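Local coordinates for CCHC-type domain-containing protein (Trypanosoma brucei brucei, PDB 7C45) that probably trims guide RNA by removing nucleotides from its 3' end, as a metal-dependent exonuclease of the RNase D type, at residues Asp41-Cys46 with Leu59-Ser64; Ala51-Arg56 with Cys103-Glu108; Leu110-Gly115 with Gly229-Thr234; Val116-Val121 with Gln221-Tyr226. All blocks are in the same frame, centred on the assembly; numbering follows the deposited sequence.

Interaction 1. Residues Asp41-Cys46 with Leu59-Ser64. With CA (calcium ion), chain E; CA (calcium ion), chain F; nucleotides of chain B.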
# COMPACT_ATOMS: atom_id res chain seq x y z
N ASP A 41 6.92 2.93 3.16
CA ASP A 41 7.14 1.54 2.84
C ASP A 41 8.39 1.12 3.60
O ASP A 41 9.20 1.95 4.00
CB ASP A 41 7.28 1.37 1.33
CG ASP A 41 7.32 -0.07 0.88
OD1 ASP A 41 6.89 -0.97 1.60
OD2 ASP A 41 7.77 -0.28 -0.25
N ILE A 42 8.54 -0.19 3.82
CA ILE A 42 9.73 -0.70 4.51
C ILE A 42 10.24 -1.92 3.77
O ILE A 42 9.45 -2.80 3.39
CB ILE A 42 9.43 -1.05 5.98
CG1 ILE A 42 8.98 0.19 6.77
CG2 ILE A 42 10.65 -1.67 6.63
CD1 ILE A 42 8.57 -0.13 8.20
N GLU A 43 11.56 -1.99 3.57
CA GLU A 43 12.23 -3.23 3.16
C GLU A 43 13.04 -3.79 4.32
O GLU A 43 13.83 -3.06 4.94
CB GLU A 43 13.16 -3.02 1.97
CG GLU A 43 12.50 -2.44 0.69
CD GLU A 43 11.20 -3.14 0.30
OE1 GLU A 43 11.20 -4.38 0.24
OE2 GLU A 43 10.19 -2.43 -0.01
N ALA A 44 12.88 -5.08 4.59
CA ALA A 44 13.52 -5.70 5.74
C ALA A 44 14.27 -6.96 5.30
O ALA A 44 13.99 -7.54 4.24
CB ALA A 44 12.49 -6.03 6.83
N PHE A 45 15.24 -7.37 6.11
CA PHE A 45 15.91 -8.64 5.88
C PHE A 45 14.88 -9.75 5.71
O PHE A 45 13.99 -9.90 6.55
CB PHE A 45 16.82 -9.00 7.05
CG PHE A 45 18.08 -8.18 7.18
CD1 PHE A 45 18.23 -6.95 6.59
CD2 PHE A 45 19.14 -8.70 7.92
CE1 PHE A 45 19.42 -6.22 6.75
CE2 PHE A 45 20.30 -8.00 8.08
CZ PHE A 45 20.44 -6.74 7.49
N CYS A 46 15.02 -10.54 4.65
CA CYS A 46 14.17 -11.72 4.50
C CYS A 46 14.46 -12.70 5.62
O CYS A 46 15.60 -12.81 6.07
CB CYS A 46 14.39 -12.36 3.13
SG CYS A 46 13.70 -11.37 1.77
N LEU A 59 15.70 -0.68 4.84
CA LEU A 59 15.30 0.61 4.29
C LEU A 59 13.93 1.01 4.82
O LEU A 59 13.06 0.16 5.03
CB LEU A 59 15.23 0.54 2.75
CG LEU A 59 16.50 0.17 1.99
CD1 LEU A 59 16.24 0.04 0.49
CD2 LEU A 59 17.63 1.21 2.29
N VAL A 60 13.73 2.31 5.05
CA VAL A 60 12.40 2.90 5.13
C VAL A 60 12.30 3.89 3.98
O VAL A 60 13.20 4.70 3.78
CB VAL A 60 12.16 3.60 6.48
CG1 VAL A 60 10.81 4.35 6.45
CG2 VAL A 60 12.23 2.59 7.62
N GLN A 61 11.24 3.76 3.17
CA GLN A 61 11.10 4.57 1.97
C GLN A 61 9.97 5.58 2.16
O GLN A 61 8.97 5.29 2.80
CB GLN A 61 10.83 3.69 0.75
CG GLN A 61 11.90 2.61 0.58
CD GLN A 61 11.50 1.30 1.21
OE1 GLN A 61 11.73 1.06 2.40
NE2 GLN A 61 10.87 0.44 0.43
N ALA A 62 10.16 6.80 1.63
CA ALA A 62 9.18 7.85 1.84
C ALA A 62 9.05 8.69 0.58
O ALA A 62 10.04 9.04 -0.06
CB ALA A 62 9.55 8.77 3.00
N CYS A 63 7.82 9.05 0.26
CA CYS A 63 7.56 9.93 -0.87
C CYS A 63 6.39 10.82 -0.49
O CYS A 63 5.32 10.30 -0.18
CB CYS A 63 7.26 9.11 -2.12
SG CYS A 63 7.10 10.12 -3.63
N SER A 64 6.61 12.14 -0.47
CA SER A 64 5.63 13.07 0.05
C SER A 64 5.22 14.08 -1.02
O SER A 64 5.82 14.17 -2.09
CB SER A 64 6.16 13.82 1.28
OG SER A 64 6.77 15.05 0.90
CA CA E . 8.11 -2.34 -0.95
CA CA F . 5.42 -2.85 1.81
P U B 10 6.46 -5.22 0.42
OP1 U B 10 7.02 -3.87 0.24
OP2 U B 10 6.08 -6.05 -0.77
O5' U B 10 7.46 -6.09 1.30
C5' U B 10 8.18 -5.49 2.37
C4' U B 10 9.04 -6.49 3.10
O4' U B 10 8.24 -7.65 3.41
C3' U B 10 10.22 -7.05 2.32
O3' U B 10 11.34 -6.20 2.35
C2' U B 10 10.47 -8.38 3.01
O2' U B 10 11.21 -8.16 4.21
C1' U B 10 9.05 -8.81 3.38
N1 U B 10 8.48 -9.75 2.41
C2 U B 10 8.87 -11.07 2.56
O2 U B 10 9.65 -11.41 3.44
N3 U B 10 8.31 -11.93 1.65
C4 U B 10 7.42 -11.61 0.65
O4 U B 10 7.01 -12.50 -0.09
C5 U B 10 7.06 -10.22 0.56
C6 U B 10 7.59 -9.36 1.44
O HOH W 1 6.68 -3.12 3.81
O HOH W 2 9.02 -1.08 -3.36
O HOH W 3 8.93 -3.98 -2.63
O HOH W 4 3.52 -2.23 0.41
O HOH W 5 3.71 -2.08 3.41
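The carboxylate of D41 bridges two calcium ions: OD2 holds the chain E ion at 2.2 Å, and OD1 holds the chain F ion at 2.4 Å. OP1 of U10 of chain B also bridges the pair, so a phosphate and an aspartate straddle both metals. E43 splits its carboxylate between metal and RNA, with OE2 on the chain E calcium at 2.3 Å and OE1 accepting a hydrogen bond from O3' of U10 at 2.8 Å. The next residue fixes the sugar through its backbone: A44 N donates to that same O3', and A44 O accepts one from O2', so the ribose is read by both its hydroxyls. Q61 forms the second shell. Its chain bends at CG so that NE2 reaches E43 OE2 at 3.0 Å, using the lone pair directed away from OE1, with the oxygen close to the amide plane. A188 O takes a second bond from NE2, which helps keep the amide from turning. Beneath lies antiparallel pairing: D41 with Q61 and E43 with L59 are hydrogen-bonded pairs, and the bond from Q61 N to D41 O (2.9 Å) is nearly straight at 173°. I42 and V60, a non-hydrogen-bonded pair, meet on the opposite face at CG1 and CG2. With D191 completing the chain E site, this matches the two-metal centre of DEDD exonucleases, calcium probably standing in for the working metal. Helix 182-202 covers the face of D41, Q61 and L59, D106 of helix 104-114 lies against I42, and strand 70-74 pairs along the far edge of strand 57-64.

Interaction 2. Residues Ala51-Arg56 with Cys103-Glu108. With nucleotides of chain B.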
# COMPACT_ATOMS: atom_id res chain seq x y z
N ALA A 51 8.14 -17.19 10.28
CA ALA A 51 8.12 -15.93 11.02
C ALA A 51 7.32 -14.87 10.27
O ALA A 51 7.73 -14.44 9.19
CB ALA A 51 9.54 -15.45 11.28
N LYS A 52 6.20 -14.44 10.84
CA LYS A 52 5.38 -13.42 10.20
C LYS A 52 5.97 -12.02 10.33
O LYS A 52 5.78 -11.18 9.43
CB LYS A 52 3.97 -13.45 10.79
CG LYS A 52 2.87 -13.72 9.79
CD LYS A 52 1.52 -13.85 10.47
CE LYS A 52 0.42 -14.01 9.45
NZ LYS A 52 0.39 -12.83 8.54
N GLN A 53 6.66 -11.74 11.44
CA GLN A 53 7.26 -10.42 11.65
C GLN A 53 8.30 -10.12 10.56
O GLN A 53 9.03 -11.01 10.11
CB GLN A 53 7.94 -10.35 13.02
CG GLN A 53 7.02 -10.34 14.24
CD GLN A 53 6.19 -11.62 14.41
OE1 GLN A 53 6.65 -12.72 14.08
NE2 GLN A 53 4.96 -11.47 14.90
N LEU A 54 8.39 -8.85 10.16
CA LEU A 54 9.47 -8.45 9.28
C LEU A 54 10.80 -8.72 9.95
O LEU A 54 10.93 -8.62 11.17
CB LEU A 54 9.39 -6.97 8.93
CG LEU A 54 8.22 -6.53 8.04
CD1 LEU A 54 8.45 -5.11 7.62
CD2 LEU A 54 8.04 -7.41 6.82
N GLY A 55 11.80 -9.06 9.15
CA GLY A 55 13.17 -9.12 9.64
C GLY A 55 13.73 -7.73 9.95
O GLY A 55 13.02 -6.73 10.00
N ARG A 56 15.04 -7.69 10.17
CA ARG A 56 15.70 -6.45 10.55
C ARG A 56 15.45 -5.38 9.50
O ARG A 56 15.61 -5.62 8.32
CB ARG A 56 17.20 -6.69 10.69
CG ARG A 56 17.99 -5.51 11.19
CD ARG A 56 19.43 -5.97 11.39
NE ARG A 56 20.32 -4.92 11.82
CZ ARG A 56 21.59 -5.12 12.14
NH1 ARG A 56 22.10 -6.35 12.09
NH2 ARG A 56 22.34 -4.09 12.52
N CYS A 103 -0.36 -1.81 6.11
CA CYS A 103 0.49 -1.24 7.16
C CYS A 103 0.87 -2.25 8.24
O CYS A 103 1.67 -1.92 9.12
CB CYS A 103 -0.21 -0.06 7.84
SG CYS A 103 -1.68 -0.46 8.80
N ARG A 104 0.34 -3.46 8.19
CA ARG A 104 0.34 -4.29 9.39
C ARG A 104 1.75 -4.66 9.83
O ARG A 104 2.16 -4.38 10.96
CB ARG A 104 -0.49 -5.55 9.15
CG ARG A 104 -1.99 -5.27 9.10
CD ARG A 104 -2.76 -6.53 8.67
NE ARG A 104 -2.28 -6.98 7.39
CZ ARG A 104 -2.63 -8.12 6.82
NH1 ARG A 104 -3.51 -8.93 7.42
NH2 ARG A 104 -2.10 -8.45 5.65
N ARG A 105 2.48 -5.34 8.95
CA ARG A 105 3.86 -5.72 9.25
C ARG A 105 4.75 -4.49 9.44
O ARG A 105 5.66 -4.50 10.28
CB ARG A 105 4.41 -6.60 8.14
CG ARG A 105 4.61 -8.04 8.47
CD ARG A 105 3.35 -8.65 8.97
NE ARG A 105 3.36 -8.86 10.42
CZ ARG A 105 2.31 -9.33 11.07
NH1 ARG A 105 2.34 -9.50 12.39
NH2 ARG A 105 1.22 -9.65 10.38
N ASP A 106 4.52 -3.44 8.65
CA ASP A 106 5.33 -2.23 8.74
C ASP A 106 5.21 -1.60 10.12
O ASP A 106 6.21 -1.24 10.75
CB ASP A 106 4.89 -1.21 7.69
CG ASP A 106 5.27 -1.62 6.29
OD1 ASP A 106 6.03 -2.59 6.14
OD2 ASP A 106 4.82 -0.94 5.35
N VAL A 107 3.97 -1.47 10.60
CA VAL A 107 3.72 -0.81 11.86
C VAL A 107 4.25 -1.66 13.01
O VAL A 107 4.82 -1.14 13.99
CB VAL A 107 2.20 -0.54 11.96
CG1 VAL A 107 1.72 -0.52 13.38
CG2 VAL A 107 1.88 0.74 11.19
N GLU A 108 4.13 -2.99 12.88
CA GLU A 108 4.73 -3.88 13.85
C GLU A 108 6.23 -3.67 13.92
O GLU A 108 6.80 -3.63 15.01
CB GLU A 108 4.43 -5.33 13.50
CG GLU A 108 5.06 -6.33 14.46
CD GLU A 108 4.73 -7.74 14.06
OE1 GLU A 108 4.91 -8.05 12.87
OE2 GLU A 108 4.26 -8.51 14.91
P U B 9 1.18 -7.33 -1.31
OP1 U B 9 1.07 -6.09 -2.11
OP2 U B 9 1.63 -8.59 -1.95
O5' U B 9 2.04 -7.11 0.00
C5' U B 9 2.16 -5.84 0.63
C4' U B 9 2.97 -5.86 1.91
O4' U B 9 2.50 -6.89 2.82
C3' U B 9 4.46 -6.14 1.80
O3' U B 9 5.19 -5.02 1.36
C2' U B 9 4.82 -6.59 3.21
O2' U B 9 4.95 -5.48 4.10
C1' U B 9 3.57 -7.37 3.60
N1 U B 9 3.73 -8.81 3.35
C2 U B 9 4.51 -9.55 4.23
O2 U B 9 5.07 -9.09 5.20
N3 U B 9 4.62 -10.89 3.94
C4 U B 9 4.05 -11.54 2.87
O4 U B 9 4.24 -12.75 2.75
C5 U B 9 3.27 -10.71 2.00
C6 U B 9 3.13 -9.40 2.26
P U B 10 6.46 -5.22 0.42
OP1 U B 10 7.02 -3.87 0.24
OP2 U B 10 6.08 -6.05 -0.77
O5' U B 10 7.46 -6.09 1.30
C5' U B 10 8.18 -5.49 2.37
C4' U B 10 9.04 -6.49 3.10
O4' U B 10 8.24 -7.65 3.41
C3' U B 10 10.22 -7.05 2.32
O3' U B 10 11.34 -6.20 2.35
C2' U B 10 10.47 -8.38 3.01
O2' U B 10 11.21 -8.16 4.21
C1' U B 10 9.05 -8.81 3.38
N1 U B 10 8.48 -9.75 2.41
C2 U B 10 8.87 -11.07 2.56
O2 U B 10 9.65 -11.41 3.44
N3 U B 10 8.31 -11.93 1.65
C4 U B 10 7.42 -11.61 0.65
O4 U B 10 7.01 -12.50 -0.09
C5 U B 10 7.06 -10.22 0.56
C6 U B 10 7.59 -9.36 1.44
P U B 8 -1.63 -12.20 -2.59
OP1 U B 8 -1.35 -13.54 -2.04
OP2 U B 8 -2.87 -12.01 -3.39
O5' U B 8 -1.54 -11.20 -1.37
C5' U B 8 -2.34 -10.03 -1.32
C4' U B 8 -2.00 -9.22 -0.10
O4' U B 8 -2.23 -10.01 1.09
C3' U B 8 -0.56 -8.77 0.03
O3' U B 8 -0.30 -7.61 -0.74
C2' U B 8 -0.43 -8.54 1.53
O2' U B 8 -1.03 -7.31 1.91
C1' U B 8 -1.30 -9.67 2.07
N1 U B 8 -0.53 -10.90 2.38
C2 U B 8 0.14 -10.95 3.58
O2 U B 8 0.15 -10.01 4.34
N3 U B 8 0.81 -12.14 3.81
C4 U B 8 0.81 -13.24 2.97
O4 U B 8 1.44 -14.25 3.28
C5 U B 8 0.06 -13.10 1.76
C6 U B 8 -0.58 -11.96 1.51
O HOH W 6 6.75 -6.71 11.51
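R105 is folded twice, at chi2 (56°) and chi3 (-105°), so its guanidinium turns back toward E108 one helical turn on, whose CG is anti to the backbone N and whose chain runs straight out. NE and NH1 of R105 then grip one oxygen side-on, each 3.0 Å from E108 OE1, which lies near the guanidinium plane but is itself met from above the carboxylate plane. Q53 bends at CG (chi2 64°), laying its CG against the carboxylate and bringing NE2 to E108 OE2 at 3.0 Å; V232 N donates to that oxygen as well. Water 6 ties the loop to the helix, accepting from L54 N and donating to R105 O and E108 OE1. K52 lays its CG over one guanidinium face of R105, yet its NZ ends 3.8 Å from R105 NH2; E235, salt-bridged to NH2, probably offsets this meeting of like charges. L54 packs CG on R105 CB and turns CD2 to the RNA, 3.4 Å from O4' of U10 of chain B and 3.8 Å from O2 of U9. The loop and helix thus flank the bound RNA near D106, a residue seen to bind manganese in this enzyme. R104, R105 and V107 of helix 104-114 pack on Y226 of helix 212-226, while L54 and D106 lie against strand 37-44.

Interaction 3. Residues Leu110-Gly115 with Gly229-Thr234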
# COMPACT_ATOMS: atom_id res chain seq x y z
N LEU A 110 7.93 -0.93 12.92
CA LEU A 110 8.21 0.40 13.46
C LEU A 110 8.14 0.38 14.98
O LEU A 110 8.99 0.98 15.65
CB LEU A 110 7.23 1.43 12.90
CG LEU A 110 7.41 1.75 11.42
CD1 LEU A 110 6.33 2.74 10.96
CD2 LEU A 110 8.79 2.32 11.14
N SER A 111 7.16 -0.31 15.55
CA SER A 111 6.99 -0.30 17.00
C SER A 111 8.04 -1.18 17.68
O SER A 111 8.70 -0.74 18.62
CB SER A 111 5.58 -0.75 17.37
OG SER A 111 5.43 -0.82 18.79
N CYS A 112 8.21 -2.41 17.20
CA CYS A 112 9.14 -3.35 17.81
C CYS A 112 10.58 -2.91 17.67
O CYS A 112 11.35 -2.96 18.63
CB CYS A 112 9.00 -4.72 17.18
SG CYS A 112 7.53 -5.58 17.67
N GLN A 113 10.96 -2.53 16.46
CA GLN A 113 12.36 -2.25 16.16
C GLN A 113 12.73 -0.80 16.42
O GLN A 113 13.84 -0.53 16.88
CB GLN A 113 12.67 -2.63 14.72
CG GLN A 113 12.53 -4.11 14.47
CD GLN A 113 12.92 -4.47 13.07
OE1 GLN A 113 13.97 -4.06 12.57
NE2 GLN A 113 12.07 -5.23 12.41
N LEU A 114 11.82 0.15 16.17
CA LEU A 114 12.18 1.55 16.29
C LEU A 114 11.55 2.23 17.49
O LEU A 114 11.98 3.33 17.86
CB LEU A 114 11.78 2.32 15.01
CG LEU A 114 12.39 1.82 13.70
CD1 LEU A 114 12.09 2.75 12.53
CD2 LEU A 114 13.89 1.59 13.85
N GLY A 115 10.56 1.59 18.13
CA GLY A 115 9.85 2.19 19.23
C GLY A 115 8.97 3.35 18.84
O GLY A 115 8.73 4.25 19.64
N GLY A 229 4.68 -2.64 20.64
CA GLY A 229 5.97 -2.73 21.29
C GLY A 229 6.58 -4.10 21.40
O GLY A 229 7.61 -4.25 22.05
N LYS A 230 5.98 -5.11 20.77
CA LYS A 230 6.38 -6.50 20.81
C LYS A 230 5.71 -7.20 19.65
O LYS A 230 4.73 -6.68 19.10
CB LYS A 230 5.97 -7.18 22.13
CG LYS A 230 4.45 -7.15 22.31
CD LYS A 230 3.99 -7.96 23.52
CE LYS A 230 2.60 -7.51 23.96
NZ LYS A 230 2.08 -8.37 25.05
N PRO A 231 6.21 -8.33 19.21
CA PRO A 231 5.54 -9.02 18.11
C PRO A 231 4.08 -9.32 18.46
O PRO A 231 3.73 -9.56 19.61
CB PRO A 231 6.37 -10.28 17.90
CG PRO A 231 7.75 -9.86 18.40
CD PRO A 231 7.45 -9.03 19.60
N VAL A 232 3.23 -9.19 17.45
CA VAL A 232 1.81 -9.46 17.62
C VAL A 232 1.60 -10.94 17.85
O VAL A 232 2.15 -11.77 17.11
CB VAL A 232 1.03 -8.98 16.38
CG1 VAL A 232 -0.38 -9.46 16.43
CG2 VAL A 232 1.06 -7.46 16.33
N ILE A 233 0.79 -11.28 18.85
CA ILE A 233 0.49 -12.67 19.16
C ILE A 233 -0.59 -13.19 18.22
O ILE A 233 -0.38 -14.15 17.48
CB ILE A 233 0.07 -12.81 20.63
CG1 ILE A 233 1.24 -12.50 21.56
CG2 ILE A 233 -0.48 -14.20 20.93
CD1 ILE A 233 2.34 -13.52 21.48
N THR A 234 -1.74 -12.54 18.24
CA THR A 234 -2.93 -12.98 17.52
C THR A 234 -3.20 -11.97 16.42
O THR A 234 -3.33 -10.78 16.69
CB THR A 234 -4.12 -13.06 18.47
OG1 THR A 234 -3.84 -14.05 19.46
CG2 THR A 234 -5.41 -13.40 17.75
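The flat group here is the peptide joining K230 to P231, since no aromatic ring takes part. C112 SG sits squarely over one face of it, almost directly above the carbonyl carbon: SG is 3.1 Å from K230 C, closer than ordinary van der Waals contact, and 3.4 Å from P231 N. The proline ring flanks the sulfur, with CD of P231 4.0 Å from C112 SG. The thiol is brought there by a first torsion that leaves SG anti to its own carbonyl carbon and beside the backbone N. One residue earlier, S111 holds OG anti to its backbone N (chi1 177°), aiming it at the start of the loop, where G229 N donates to S111 OG across 2.7 Å. That bond is short but bent, with an N-H...O angle of 132°. G229 adopts a positive phi, a conformation that favours glycine and that turns the chain beside the serine. The helix widens into a pi-type turn at 110-114, the turn that carries S111 and C112. This is surface packing, joining the closing turns of helix 104-114 to the loop that follows helix 212-226. Around it, Q113 binds backbone atoms of G55 and I57, L114 packs on helix 80-92, and V232 rests on H225 and Y226 of helix 212-226.

Interaction 4. Residues Val116-Val121 with Gln221-Tyr226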
# COMPACT_ATOMS: atom_id res chain seq x y z
N VAL A 116 8.47 3.36 17.61
CA VAL A 116 7.66 4.45 17.08
C VAL A 116 6.30 3.89 16.70
O VAL A 116 6.20 2.79 16.15
CB VAL A 116 8.36 5.13 15.89
CG1 VAL A 116 9.63 5.83 16.34
CG2 VAL A 116 8.70 4.12 14.84
N LYS A 117 5.26 4.64 17.03
CA LYS A 117 3.88 4.33 16.66
C LYS A 117 3.33 5.48 15.82
O LYS A 117 3.08 6.57 16.37
CB LYS A 117 3.05 4.11 17.91
CG LYS A 117 1.57 3.85 17.64
CD LYS A 117 0.84 3.58 18.94
CE LYS A 117 -0.63 3.33 18.69
NZ LYS A 117 -1.37 2.99 19.93
N PRO A 118 3.14 5.30 14.52
CA PRO A 118 2.68 6.41 13.68
C PRO A 118 1.26 6.82 14.00
O PRO A 118 0.45 6.03 14.49
CB PRO A 118 2.79 5.84 12.26
CG PRO A 118 2.55 4.39 12.43
CD PRO A 118 3.14 4.02 13.78
N GLU A 119 0.94 8.08 13.73
CA GLU A 119 -0.41 8.57 13.94
C GLU A 119 -0.83 9.37 12.72
O GLU A 119 0.01 10.01 12.10
CB GLU A 119 -0.50 9.41 15.20
CG GLU A 119 0.02 8.66 16.41
CD GLU A 119 0.05 9.51 17.66
OE1 GLU A 119 0.84 9.18 18.56
OE2 GLU A 119 -0.73 10.48 17.73
N GLY A 120 -2.12 9.29 12.37
CA GLY A 120 -2.60 9.87 11.13
C GLY A 120 -2.31 8.97 9.95
O GLY A 120 -1.69 9.39 8.98
N VAL A 121 -2.71 7.71 10.03
CA VAL A 121 -2.31 6.70 9.05
C VAL A 121 -3.51 6.38 8.17
O VAL A 121 -4.65 6.34 8.65
CB VAL A 121 -1.77 5.43 9.75
CG1 VAL A 121 -1.42 4.35 8.73
CG2 VAL A 121 -0.51 5.72 10.57
N GLN A 221 -7.36 1.50 13.85
CA GLN A 221 -7.55 0.26 14.58
C GLN A 221 -6.43 -0.73 14.28
O GLN A 221 -5.97 -1.45 15.17
CB GLN A 221 -8.91 -0.34 14.22
CG GLN A 221 -9.27 -1.61 14.99
CD GLN A 221 -9.26 -1.39 16.49
OE1 GLN A 221 -8.37 -1.88 17.19
NE2 GLN A 221 -10.23 -0.64 16.99
N TYR A 222 -6.03 -0.82 13.01
CA TYR A 222 -4.91 -1.70 12.65
C TYR A 222 -3.62 -1.26 13.32
O TYR A 222 -2.83 -2.10 13.78
CB TYR A 222 -4.75 -1.74 11.13
CG TYR A 222 -5.65 -2.76 10.52
CD1 TYR A 222 -5.35 -4.11 10.60
CD2 TYR A 222 -6.82 -2.38 9.89
CE1 TYR A 222 -6.20 -5.06 10.08
CE2 TYR A 222 -7.69 -3.33 9.36
CZ TYR A 222 -7.37 -4.67 9.45
OH TYR A 222 -8.22 -5.64 8.94
N VAL A 223 -3.39 0.05 13.40
CA VAL A 223 -2.17 0.52 14.06
C VAL A 223 -2.23 0.21 15.55
O VAL A 223 -1.23 -0.17 16.15
CB VAL A 223 -1.93 2.02 13.77
CG1 VAL A 223 -0.69 2.52 14.53
CG2 VAL A 223 -1.72 2.25 12.28
N GLU A 224 -3.40 0.36 16.17
CA GLU A 224 -3.53 -0.01 17.58
C GLU A 224 -3.22 -1.48 17.79
O GLU A 224 -2.64 -1.87 18.81
CB GLU A 224 -4.93 0.30 18.08
CG GLU A 224 -5.22 1.78 18.27
CD GLU A 224 -4.37 2.39 19.36
OE1 GLU A 224 -4.43 1.89 20.51
OE2 GLU A 224 -3.63 3.35 19.06
N HIS A 225 -3.65 -2.32 16.86
CA HIS A 225 -3.48 -3.76 17.00
C HIS A 225 -2.02 -4.17 16.81
O HIS A 225 -1.51 -5.03 17.54
CB HIS A 225 -4.38 -4.48 16.00
CG HIS A 225 -4.54 -5.94 16.25
ND1 HIS A 225 -3.58 -6.87 15.89
CD2 HIS A 225 -5.54 -6.64 16.83
CE1 HIS A 225 -4.00 -8.08 16.24
NE2 HIS A 225 -5.18 -7.96 16.82
N TYR A 226 -1.32 -3.55 15.85
CA TYR A 226 -0.02 -4.03 15.40
C TYR A 226 1.15 -3.26 15.98
O TYR A 226 2.28 -3.75 15.93
CB TYR A 226 0.04 -4.03 13.86
CG TYR A 226 -0.69 -5.22 13.30
CD1 TYR A 226 -2.05 -5.17 13.05
CD2 TYR A 226 -0.03 -6.44 13.13
CE1 TYR A 226 -2.74 -6.29 12.58
CE2 TYR A 226 -0.71 -7.57 12.67
CZ TYR A 226 -2.07 -7.49 12.40
OH TYR A 226 -2.76 -8.61 11.95
O HOH W 7 -1.24 0.02 20.25
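K117 stretches out fully, every side-chain torsion near 180°, to put its ammonium beside E224 of the facing helix. The salt bridge is very short, 2.4 Å from K117 NZ to E224 OE2, and the nitrogen approaches from above the carboxylate plane, 43° out of it. Water 7 gives NZ a second acceptor: it takes a bond from K117 NZ at 3.0 Å and donates to E224 O at 2.8 Å, so NZ holds the E224 carboxylate directly and the E224 carbonyl through the water. The loop's own backbone is tied down as well, V116 pairing with L110 and E119 O accepting from K98 NZ. In the RNase H-like fold of this exonuclease, the loop is the return limb of a beta-alpha-beta crossover, leading from helix 104-114 into strand 121-123 at the sheet's edge. V223 is the apolar side of the contact. Its CG1 lies 3.7 Å from P118 O and also touches K117 CG and P118 CD, while its CG2 meets V121 CG2 at 4.1 Å. On the same helix, Y222 OH is bonded to D237, and Y226 OH to E235 and A236 N.

In the fold
Interaction 1 carries the metals and U10, and the others spread outward from it. F45 N lies 2.8 Å from R56 O, probably hydrogen-bonded, joining interaction 1 to interaction 2, whose centre is about 11 Å away; D106 of interaction 2 faces I42, and its side chain is about 4 Å from a calcium. Interactions 2 and 3 share helix 104-114, their centres about 8 Å apart, and G55 O is probably hydrogen-bonded to Q113 NE2. Interaction 4 is nested in the loop closed by interaction 3, and packs against it where V232 CG2 lies 3.5 Å from Y226 CD2. It stays clear of interaction 1, with nearest atoms about 8 Å apart.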